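Local coordinates for putative metal-dependent hydrolase (Bacillus subtilis, PDB 6KNS), which is a zinc-binding metallo-beta-lactamase fold protein, probably a hydrolase and possibly one with 3'-tRNA processing endoribonuclease activity, at residues N197-G202 against A231-S236. Numbering follows the deposited sequence.
Sequences NSLEAG and AKTVFS
Val234 points its isopropyl group at the first turn of helix 198-208, and its branching lets the two methyls serve two neighbours. With CG1 anti to its backbone N (chi1 171°), that methyl lies 3.6 Å from Gly202 C, while CG2 meets Leu199 CD2 at 4.0 Å, the two side chains crossing at about a right angle. Gly202 suits this face of the helix because a CB here would point toward the other segment, clash with Ala231 O and crowd Val234 CB; its bare backbone lets the loop come in. Phe235 brings CB to 3.5 Å from Gly202 O, while its ring turns off toward Leu213 of strand 212-216. At the partly exposed side, Leu199 CD2 also lies 3.6 Å from Thr233 OG1, a hydroxyl hydrogen-bonded to Glu230 O. Deeper in, Ala231 is short enough to let the helix backbone approach, its CB 3.6 Å from Ser198 O, and the buried Ser198 OG finds a polar partner in the Glu230 carboxylate. No hydrogen bond joins the two segments directly; Ala231 O instead accepts from both Val234 N and Phe235 N, so the chain turns after Ala231. A capping box holds the helix start: Glu200 N donates to Asn197 OD1 (3.0 Å), and Asn197 N to Glu200 OE1 (2.9 Å). Beneath, Ala201 of helix 198-208 and Ala231 of helix 225-231 both touch Leu215 on strand 212-216, and Ala231 also reaches Val239 on the neighbouring edge strand 238-241.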
ATOM      1  N   ASN A 197      22.776  -6.405 -10.238  1.00 24.66           N
ATOM      2  CA  ASN A 197      23.509  -6.604  -9.006  1.00 24.81           C
ATOM      3  C   ASN A 197      24.438  -5.413  -8.681  1.00 25.51           C
ATOM      4  O   ASN A 197      24.527  -4.415  -9.408  1.00 26.31           O
ATOM      5  CB  ASN A 197      24.276  -7.949  -9.005  1.00 25.18           C
ATOM      6  CG  ASN A 197      25.443  -8.002 -10.018  1.00 26.33           C
ATOM      7  OD1 ASN A 197      25.977  -6.979 -10.475  1.00 28.07           O
ATOM      8  ND2 ASN A 197      25.847  -9.211 -10.345  1.00 25.13           N
ATOM      9  N   SER A 198      25.102  -5.547  -7.557  1.00 25.54           N
ATOM     10  CA  SER A 198      26.021  -4.556  -7.036  1.00 26.32           C
ATOM     11  C   SER A 198      27.136  -4.172  -8.006  1.00 26.49           C
ATOM     12  O   SER A 198      27.438  -2.987  -8.138  1.00 27.13           O
ATOM     13  CB  SER A 198      26.606  -5.079  -5.693  1.00 25.95           C
ATOM     14  OG  SER A 198      27.044  -6.441  -5.839  1.00 26.94           O
ATOM     15  N   LEU A 199      27.721  -5.145  -8.708  1.00 27.13           N
ATOM     16  CA  LEU A 199      28.798  -4.854  -9.652  1.00 27.70           C
ATOM     17  C   LEU A 199      28.297  -4.016 -10.832  1.00 27.93           C
ATOM     18  O   LEU A 199      28.990  -3.118 -11.327  1.00 27.94           O
ATOM     19  CB  LEU A 199      29.443  -6.143 -10.149  1.00 28.65           C
ATOM     20  CG  LEU A 199      29.984  -7.088  -9.061  1.00 30.11           C
ATOM     21  CD1 LEU A 199      30.600  -8.371  -9.687  1.00 29.00           C
ATOM     22  CD2 LEU A 199      31.012  -6.398  -8.163  1.00 29.14           C
ATOM     23  N   GLU A 200      27.069  -4.302 -11.257  1.00 27.88           N
ATOM     24  CA  GLU A 200      26.471  -3.626 -12.405  1.00 27.84           C
ATOM     25  C   GLU A 200      26.098  -2.184 -12.067  1.00 27.47           C
ATOM     26  O   GLU A 200      26.373  -1.253 -12.849  1.00 28.75           O
ATOM     27  CB  GLU A 200      25.282  -4.426 -12.918  1.00 27.06           C
ATOM     28  CG  GLU A 200      25.753  -5.712 -13.657  1.00 28.82           C
ATOM     29  CD  GLU A 200      24.689  -6.801 -13.781  1.00 28.62           C
ATOM     30  OE1 GLU A 200      23.723  -6.839 -12.982  1.00 27.19           O
ATOM     31  OE2 GLU A 200      24.848  -7.661 -14.671  1.00 30.73           O
ATOM     32  N   ALA A 201      25.515  -1.993 -10.891  1.00 25.59           N
ATOM     33  CA  ALA A 201      25.245  -0.650 -10.411  1.00 24.95           C
ATOM     34  C   ALA A 201      26.582   0.113 -10.342  1.00 25.16           C
ATOM     35  O   ALA A 201      26.668   1.258 -10.758  1.00 25.13           O
ATOM     36  CB  ALA A 201      24.553  -0.692  -9.060  1.00 22.15           C
ATOM     37  N   GLY A 202      27.614  -0.522  -9.809  1.00 26.02           N
ATOM     38  CA  GLY A 202      28.917   0.119  -9.679  1.00 27.06           C
ATOM     39  C   GLY A 202      29.503   0.531 -11.018  1.00 28.39           C
ATOM     40  O   GLY A 202      30.113   1.599 -11.162  1.00 28.32           O
ATOM     41  N   ALA A 231      29.787  -2.978  -4.541  1.00 26.36           N
ATOM     42  CA  ALA A 231      29.760  -1.889  -5.521  1.00 26.82           C
ATOM     43  C   ALA A 231      31.073  -1.095  -5.487  1.00 28.27           C
ATOM     44  O   ALA A 231      31.573  -0.672  -6.536  1.00 28.57           O
ATOM     45  CB  ALA A 231      28.568  -0.969  -5.323  1.00 25.47           C
ATOM     46  N   LYS A 232      31.629  -0.923  -4.290  1.00 28.77           N
ATOM     47  CA  LYS A 232      32.891  -0.204  -4.130  1.00 30.25           C
ATOM     48  C   LYS A 232      34.093  -0.953  -4.738  1.00 30.99           C
ATOM     49  O   LYS A 232      35.149  -0.367  -4.845  1.00 30.52           O
ATOM     50  CB  LYS A 232      33.188   0.110  -2.638  1.00 30.58           C
ATOM     51  CG  LYS A 232      32.145   0.954  -1.906  1.00 31.10           C
ATOM     52  CD  LYS A 232      32.275   2.435  -2.138  1.00 32.99           C
ATOM     53  CE  LYS A 232      33.609   3.056  -1.573  1.00 34.95           C
ATOM     54  NZ  LYS A 232      34.319   3.820  -2.699  1.00 35.61           N
ATOM     55  N   THR A 233      33.950  -2.238  -5.105  1.00 30.69           N
ATOM     56  CA  THR A 233      35.076  -2.934  -5.744  1.00 32.10           C
ATOM     57  C   THR A 233      35.187  -2.429  -7.172  1.00 32.67           C
ATOM     58  O   THR A 233      36.189  -2.620  -7.802  1.00 32.95           O
ATOM     59  CB  THR A 233      34.929  -4.462  -5.764  1.00 32.36           C
ATOM     60  OG1 THR A 233      33.765  -4.852  -6.536  1.00 30.87           O
ATOM     61  CG2 THR A 233      34.830  -4.983  -4.330  1.00 31.77           C
ATOM     62  N   VAL A 234      34.142  -1.774  -7.672  1.00 32.40           N
ATOM     63  CA  VAL A 234      34.103  -1.295  -9.074  1.00 33.80           C
ATOM     64  C   VAL A 234      34.138   0.235  -9.109  1.00 33.93           C
ATOM     65  O   VAL A 234      34.920   0.820  -9.833  1.00 34.77           O
ATOM     66  CB  VAL A 234      32.843  -1.828  -9.804  1.00 33.46           C
ATOM     67  CG1 VAL A 234      32.680  -1.156 -11.155  1.00 34.54           C
ATOM     68  CG2 VAL A 234      32.946  -3.369  -9.981  1.00 33.99           C
ATOM     69  N   PHE A 235      33.336   0.881  -8.271  1.00 32.86           N
ATOM     70  CA  PHE A 235      33.201   2.328  -8.298  1.00 33.36           C
ATOM     71  C   PHE A 235      33.950   2.877  -7.112  1.00 33.98           C
ATOM     72  O   PHE A 235      33.772   2.396  -6.004  1.00 34.08           O
ATOM     73  CB  PHE A 235      31.715   2.667  -8.257  1.00 32.39           C
ATOM     74  CG  PHE A 235      31.390   4.119  -8.129  1.00 32.41           C
ATOM     75  CD1 PHE A 235      31.796   5.033  -9.086  1.00 34.35           C
ATOM     76  CD2 PHE A 235      30.586   4.561  -7.096  1.00 30.59           C
ATOM     77  CE1 PHE A 235      31.438   6.392  -8.987  1.00 33.42           C
ATOM     78  CE2 PHE A 235      30.235   5.899  -6.988  1.00 31.03           C
ATOM     79  CZ  PHE A 235      30.664   6.818  -7.939  1.00 32.25           C
ATOM     80  N   SER A 236      34.781   3.887  -7.345  1.00 35.73           N
ATOM     81  CA  SER A 236      35.609   4.458  -6.291  1.00 36.84           C
ATOM     82  C   SER A 236      34.974   5.660  -5.591  1.00 36.39           C
ATOM     83  O   SER A 236      35.528   6.157  -4.621  1.00 37.48           O
ATOM     84  CB  SER A 236      36.978   4.853  -6.844  1.00 39.08           C
ATOM     85  OG  SER A 236      36.857   6.060  -7.557  1.00 41.01           O
TER